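PDB 3AQ2: 6b protein from Agrobacterium vitis, which disturbs plant cell proliferation, probably by acting on the host's microRNA machinery, and has an ADP-ribosylation fold. Local coordinates for residues W9-R15 with I197-S202; V68-T74 with F121-H125. One frame throughout, in Å; residues are numbered along the deposited sequence.

Interaction 1 joins segments near the two ends of the chain, and interaction 2 is nested inside the loop it closes: V68-T74 and F121-H125 both lie between W9-R15 and I197-S202. Their centres are about 16 Å apart, and both reach the same mixed four-stranded sheet, ordered 12-13, 199-202, 133-137, 66-70. Interaction 1 builds one outer edge of that sheet; interaction 2 packs a loop against the strand at the other edge and the start of helix 72-81. A long, weak ion pair joins them directly, with R15 NH1 3.5 Å from E72 OE2. Both contacts thus help build the same sheet of the ADP-ribosylation fold, at its two opposite edges.

Interaction 1 of 2, residues W9-R15 with I197-S202; sequences WQVRDLR and IVALGS
R12 and D13 pair in parallel with A199 and L200 through two beta bridges, tied by backbone bonds from R12 N to V198 O (3.1 Å), L200 N to R12 O (3.0 Å) and L14 N to L200 O (2.8 Å). Beyond the paired residues a water bridges L14 O and S202 N, accepting from the latter. Before this pairing, the W9 indole turns its edge to I197-S202, and NE1 makes weak bonds to both I197 O and V198 O. One face of this indole carries the R12 guanidinium, whose NH1 is held by Q10 O. V11 places CG2 anti to its backbone N, where it touches both I197 CG2 and L200 CD2, each 3.8 Å away. L200 CD2 also lies against D13 CA, while L200 CD1 sits over one face of the R15 guanidinium, 3.5 Å from R15 NE. That guanidinium is fixed by a side-on grip on D13: NE to OD1 (2.9 Å) and NH2 to OD2 (2.8 Å). R15 N also bonds D13 OD1, closing an Asx turn. Helix 20-38 covers one side, with L14 on L23 and L27 and R12 paired to D33; on its other edge, strand 199-202 pairs antiparallel with strand 133-137, where V198 and A199 form a classic bulge opposite A136.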
loop_
_atom_site.group_PDB
_atom_site.type_symbol
_atom_site.label_atom_id
_atom_site.label_comp_id
_atom_site.label_asym_id
_atom_site.label_seq_id
_atom_site.Cartn_x
_atom_site.Cartn_y
_atom_site.Cartn_z
ATOM N N TRP A 9 2.577 8.644 -14.436
ATOM C CA TRP A 9 3.016 7.318 -14.019
ATOM C C TRP A 9 2.020 6.244 -14.425
ATOM O O TRP A 9 0.848 6.298 -14.035
ATOM C CB TRP A 9 3.218 7.283 -12.501
ATOM C CG TRP A 9 3.585 5.917 -12.002
ATOM C CD1 TRP A 9 2.791 5.058 -11.294
ATOM C CD2 TRP A 9 4.845 5.259 -12.168
ATOM N NE1 TRP A 9 3.478 3.897 -11.023
ATOM C CE2 TRP A 9 4.742 3.995 -11.542
ATOM C CE3 TRP A 9 6.051 5.612 -12.788
ATOM C CZ2 TRP A 9 5.805 3.078 -11.514
ATOM C CZ3 TRP A 9 7.111 4.705 -12.763
ATOM C CH2 TRP A 9 6.979 3.449 -12.121
ATOM N N GLN A 10 2.500 5.272 -15.196
ATOM C CA GLN A 10 1.710 4.106 -15.560
ATOM C C GLN A 10 1.993 3.021 -14.520
ATOM O O GLN A 10 3.133 2.565 -14.397
ATOM C CB GLN A 10 2.080 3.635 -16.976
ATOM C CG GLN A 10 1.900 4.717 -18.055
ATOM C CD GLN A 10 2.329 4.287 -19.462
ATOM O OE1 GLN A 10 2.640 3.116 -19.711
ATOM N NE2 GLN A 10 2.339 5.243 -20.387
ATOM N N VAL A 11 0.972 2.639 -13.752
ATOM C CA VAL A 11 1.134 1.566 -12.754
ATOM C C VAL A 11 1.769 0.331 -13.406
ATOM O O VAL A 11 1.430 -0.022 -14.548
ATOM C CB VAL A 11 -0.214 1.201 -12.072
ATOM C CG1 VAL A 11 -1.165 0.483 -13.049
ATOM C CG2 VAL A 11 0.022 0.366 -10.823
ATOM N N ARG A 12 2.705 -0.299 -12.698
ATOM C CA ARG A 12 3.331 -1.513 -13.221
ATOM C C ARG A 12 2.432 -2.683 -12.845
ATOM O O ARG A 12 2.298 -3.019 -11.662
ATOM C CB ARG A 12 4.731 -1.747 -12.649
ATOM C CG ARG A 12 5.873 -0.780 -13.030
ATOM C CD ARG A 12 5.597 0.213 -14.126
ATOM N NE ARG A 12 6.835 0.919 -14.475
ATOM C CZ ARG A 12 6.882 2.126 -15.035
ATOM N NH1 ARG A 12 5.762 2.789 -15.317
ATOM N NH2 ARG A 12 8.062 2.679 -15.303
ATOM N N ASP A 13 1.805 -3.291 -13.851
ATOM C CA ASP A 13 0.956 -4.448 -13.596
ATOM C C ASP A 13 1.819 -5.707 -13.648
ATOM O O ASP A 13 2.199 -6.170 -14.733
ATOM C CB ASP A 13 -0.183 -4.513 -14.613
ATOM C CG ASP A 13 -1.173 -5.641 -14.334
ATOM O OD1 ASP A 13 -0.961 -6.450 -13.403
ATOM O OD2 ASP A 13 -2.182 -5.720 -15.080
ATOM N N LEU A 14 2.151 -6.231 -12.466
ATOM C CA LEU A 14 3.072 -7.357 -12.353
ATOM C C LEU A 14 2.336 -8.672 -12.071
ATOM O O LEU A 14 2.957 -9.655 -11.653
ATOM C CB LEU A 14 4.124 -7.088 -11.262
ATOM C CG LEU A 14 4.899 -5.779 -11.441
ATOM C CD1 LEU A 14 5.889 -5.565 -10.286
ATOM C CD2 LEU A 14 5.603 -5.741 -12.799
ATOM N N ARG A 15 1.023 -8.699 -12.323
ATOM C CA ARG A 15 0.218 -9.893 -12.008
ATOM C C ARG A 15 0.623 -11.163 -12.765
ATOM O O ARG A 15 0.298 -12.263 -12.321
ATOM C CB ARG A 15 -1.280 -9.627 -12.198
ATOM C CG ARG A 15 -1.887 -8.743 -11.126
ATOM C CD ARG A 15 -3.347 -8.463 -11.422
ATOM N NE ARG A 15 -3.495 -7.565 -12.564
ATOM C CZ ARG A 15 -4.664 -7.192 -13.081
ATOM N NH1 ARG A 15 -5.798 -7.652 -12.565
ATOM N NH2 ARG A 15 -4.699 -6.368 -14.118
ATOM N N ILE A 197 -0.250 4.409 -6.956
ATOM C CA ILE A 197 0.137 3.013 -6.812
ATOM C C ILE A 197 1.373 2.782 -7.668
ATOM O O ILE A 197 1.374 3.118 -8.851
ATOM C CB ILE A 197 -1.023 2.069 -7.254
ATOM C CG1 ILE A 197 -2.331 2.401 -6.499
ATOM C CG2 ILE A 197 -0.619 0.590 -7.068
ATOM C CD1 ILE A 197 -2.232 2.338 -4.961
ATOM N N VAL A 198 2.434 2.236 -7.071
ATOM C CA VAL A 198 3.652 1.957 -7.825
ATOM C C VAL A 198 3.445 0.737 -8.729
ATOM O O VAL A 198 3.714 0.786 -9.937
ATOM C CB VAL A 198 4.864 1.746 -6.902
ATOM C CG1 VAL A 198 6.114 1.400 -7.731
ATOM C CG2 VAL A 198 5.092 2.996 -6.049
ATOM N N ALA A 199 2.954 -0.341 -8.132
ATOM C CA ALA A 199 2.760 -1.597 -8.849
ATOM C C ALA A 199 1.637 -2.407 -8.214
ATOM O O ALA A 199 1.255 -2.163 -7.065
ATOM C CB ALA A 199 4.056 -2.409 -8.849
ATOM N N LEU A 200 1.117 -3.375 -8.964
ATOM C CA LEU A 200 0.207 -4.375 -8.392
ATOM C C LEU A 200 0.685 -5.762 -8.817
ATOM O O LEU A 200 1.396 -5.907 -9.816
ATOM C CB LEU A 200 -1.253 -4.142 -8.812
ATOM C CG LEU A 200 -1.667 -4.384 -10.274
ATOM C CD1 LEU A 200 -3.127 -4.825 -10.353
ATOM C CD2 LEU A 200 -1.450 -3.130 -11.145
ATOM N N GLY A 201 0.319 -6.779 -8.042
ATOM C CA GLY A 201 0.760 -8.122 -8.389
ATOM C C GLY A 201 0.001 -9.169 -7.615
ATOM O O GLY A 201 -0.951 -8.857 -6.889
ATOM N N SER A 202 0.425 -10.413 -7.816
ATOM C CA SER A 202 -0.157 -11.576 -7.151
ATOM C C SER A 202 0.736 -12.070 -6.009
ATOM O O SER A 202 1.961 -11.906 -6.055
ATOM C CB SER A 202 -0.332 -12.694 -8.176
ATOM O OG SER A 202 -0.769 -13.889 -7.545
HETATM O O HOH W 1 2.910 -10.788 -9.054
#

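Interaction 2 of 2, residues V68-T74 with F121-H125; sequences VYVDEVT and FVNYH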
loop_
_atom_site.group_PDB
_atom_site.type_symbol
_atom_site.label_atom_id
_atom_site.label_comp_id
_atom_site.label_asym_id
_atom_site.label_seq_id
_atom_site.Cartn_x
_atom_site.Cartn_y
_atom_site.Cartn_z
ATOM N N VAL A 68 0.064 -3.216 0.464
ATOM C CA VAL A 68 -1.317 -3.269 0.947
ATOM C C VAL A 68 -1.946 -4.478 0.259
ATOM O O VAL A 68 -2.093 -4.509 -0.957
ATOM C CB VAL A 68 -2.116 -1.970 0.659
ATOM C CG1 VAL A 68 -3.567 -2.135 1.075
ATOM C CG2 VAL A 68 -1.480 -0.785 1.399
ATOM N N TYR A 69 -2.277 -5.490 1.059
ATOM C CA TYR A 69 -2.800 -6.743 0.528
ATOM C C TYR A 69 -4.292 -6.646 0.205
ATOM O O TYR A 69 -5.067 -6.036 0.953
ATOM C CB TYR A 69 -2.462 -7.894 1.485
ATOM C CG TYR A 69 -0.972 -8.143 1.482
ATOM C CD1 TYR A 69 -0.131 -7.557 2.441
ATOM C CD2 TYR A 69 -0.389 -8.895 0.459
ATOM C CE1 TYR A 69 1.252 -7.764 2.402
ATOM C CE2 TYR A 69 0.994 -9.106 0.413
ATOM C CZ TYR A 69 1.803 -8.545 1.377
ATOM O OH TYR A 69 3.163 -8.762 1.291
ATOM N N VAL A 70 -4.678 -7.224 -0.934
ATOM C CA VAL A 70 -6.044 -7.072 -1.468
ATOM C C VAL A 70 -6.455 -8.331 -2.249
ATOM O O VAL A 70 -5.626 -9.210 -2.507
ATOM C CB VAL A 70 -6.160 -5.837 -2.416
ATOM C CG1 VAL A 70 -5.854 -4.535 -1.677
ATOM C CG2 VAL A 70 -5.221 -5.985 -3.621
ATOM N N ASP A 71 -7.731 -8.413 -2.611
ATOM C CA ASP A 71 -8.216 -9.452 -3.523
ATOM C C ASP A 71 -7.998 -9.006 -4.983
ATOM O O ASP A 71 -7.649 -7.846 -5.222
ATOM C CB ASP A 71 -9.691 -9.679 -3.255
ATOM C CG ASP A 71 -10.491 -8.432 -3.483
ATOM O OD1 ASP A 71 -10.508 -7.565 -2.582
ATOM O OD2 ASP A 71 -11.078 -8.310 -4.576
ATOM N N GLU A 72 -8.186 -9.897 -5.963
ATOM C CA GLU A 72 -7.841 -9.508 -7.342
ATOM C C GLU A 72 -8.759 -8.431 -7.908
ATOM O O GLU A 72 -8.296 -7.552 -8.628
ATOM C CB GLU A 72 -7.737 -10.685 -8.328
ATOM C CG GLU A 72 -6.936 -10.278 -9.590
ATOM C CD GLU A 72 -6.821 -11.351 -10.662
ATOM O OE1 GLU A 72 -7.293 -12.494 -10.453
ATOM O OE2 GLU A 72 -6.253 -11.031 -11.734
ATOM N N VAL A 73 -10.038 -8.471 -7.554
ATOM C CA VAL A 73 -10.972 -7.447 -8.047
ATOM C C VAL A 73 -10.553 -6.060 -7.545
ATOM O O VAL A 73 -10.465 -5.102 -8.322
ATOM C CB VAL A 73 -12.440 -7.784 -7.699
ATOM C CG1 VAL A 73 -13.368 -6.633 -8.100
ATOM C CG2 VAL A 73 -12.855 -9.058 -8.417
ATOM N N THR A 74 -10.239 -5.979 -6.255
ATOM C CA THR A 74 -9.776 -4.734 -5.647
ATOM C C THR A 74 -8.445 -4.293 -6.245
ATOM O O THR A 74 -8.237 -3.108 -6.503
ATOM C CB THR A 74 -9.689 -4.889 -4.117
ATOM O OG1 THR A 74 -11.000 -5.176 -3.618
ATOM C CG2 THR A 74 -9.151 -3.626 -3.452
ATOM N N PHE A 121 -13.043 -1.119 3.413
ATOM C CA PHE A 121 -13.319 -1.599 2.051
ATOM C C PHE A 121 -12.868 -3.041 1.869
ATOM O O PHE A 121 -13.606 -3.874 1.332
ATOM C CB PHE A 121 -12.613 -0.716 1.025
ATOM C CG PHE A 121 -13.071 -0.943 -0.396
ATOM C CD1 PHE A 121 -12.407 -1.839 -1.223
ATOM C CD2 PHE A 121 -14.169 -0.258 -0.901
ATOM C CE1 PHE A 121 -12.829 -2.053 -2.543
ATOM C CE2 PHE A 121 -14.602 -0.465 -2.218
ATOM C CZ PHE A 121 -13.932 -1.358 -3.038
ATOM N N VAL A 122 -11.640 -3.300 2.303
ATOM C CA VAL A 122 -11.071 -4.633 2.350
ATOM C C VAL A 122 -11.242 -5.127 3.786
ATOM O O VAL A 122 -10.972 -4.398 4.743
ATOM C CB VAL A 122 -9.573 -4.580 1.979
ATOM C CG1 VAL A 122 -8.850 -5.865 2.389
ATOM C CG2 VAL A 122 -9.425 -4.347 0.485
ATOM N N ASN A 123 -11.682 -6.372 3.930
ATOM C CA ASN A 123 -11.886 -6.943 5.250
ATOM C C ASN A 123 -11.268 -8.333 5.274
ATOM O O ASN A 123 -11.833 -9.289 4.718
ATOM C CB ASN A 123 -13.390 -6.985 5.562
ATOM C CG ASN A 123 -13.699 -7.586 6.920
ATOM O OD1 ASN A 123 -12.829 -8.158 7.585
ATOM N ND2 ASN A 123 -14.963 -7.469 7.337
ATOM N N TYR A 124 -10.109 -8.442 5.925
ATOM C CA TYR A 124 -9.327 -9.690 5.893
ATOM C C TYR A 124 -9.973 -10.830 6.662
ATOM O O TYR A 124 -9.553 -11.981 6.534
ATOM C CB TYR A 124 -7.915 -9.451 6.429
ATOM C CG TYR A 124 -7.141 -8.421 5.636
ATOM C CD1 TYR A 124 -6.649 -7.265 6.248
ATOM C CD2 TYR A 124 -6.891 -8.602 4.271
ATOM C CE1 TYR A 124 -5.927 -6.307 5.515
ATOM C CE2 TYR A 124 -6.168 -7.645 3.542
ATOM C CZ TYR A 124 -5.687 -6.505 4.173
ATOM O OH TYR A 124 -4.957 -5.566 3.448
ATOM N N HIS A 125 -11.005 -10.518 7.439
ATOM C CA HIS A 125 -11.646 -11.515 8.289
ATOM C C HIS A 125 -12.466 -12.543 7.506
ATOM O O HIS A 125 -12.826 -13.589 8.044
ATOM C CB HIS A 125 -12.428 -10.822 9.417
ATOM C CG HIS A 125 -11.529 -10.078 10.352
ATOM N ND1 HIS A 125 -11.130 -10.597 11.567
ATOM C CD2 HIS A 125 -10.868 -8.901 10.211
ATOM C CE1 HIS A 125 -10.297 -9.751 12.153
ATOM N NE2 HIS A 125 -10.116 -8.718 11.348
HETATM O O HOH W 2 -2.044 -4.816 3.964
#
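Y124 sets CG anti to its carbonyl carbon (chi1 -60°), which carries the phenol hydroxyl to the backbone of Y69, while T74 holds CG2 anti to its own N and facing V122, with OG1 turned to D71. The motif here is a strand leading through an N-cap into a helix: strand 66-70 ends at V70, D71 takes the cap position, and helix 72-81 follows. The loop F121-H125, between helix 105-115 and strand 133-137, lies against this corner of the ADP-ribosylation fold. Within the cap, D71 uses both carboxylate oxygens. OD2 accepts from T74 N at 3.0 Å, met from above the carboxylate plane, and OD1 accepts from T74 OG1 at 2.7 Å on its syn side. The threonine is thus held at both its amide and its hydroxyl, leaving its methyl turned to the loop, where T74 CG2 meets V122 CG2 at 4.0 Å. V122 CG2 also touches V70 CG1, the two valines crossing at about a right angle, and P85 of strand 83-85 packs on both of them. F121 reaches in from the side and presents its ring edge to the threonine, CE1 lying 3.8 Å from T74 OG1. Farther along the loop, N123 OD1 accepts from H125 N, an Asx turn that spans Y124. The tyrosine ring lies against N109 and L112 of helix 105-115, so this buried phenol links that helix to the edge strand. Its hydroxyl has three polar partners: N87 ND2, a water that also accepts from Y69 N, and Y69 O, to which Y124 OH donates a short bond of 2.5 Å, the hydroxyl lying 20° off the plane of the Y69 carbonyl.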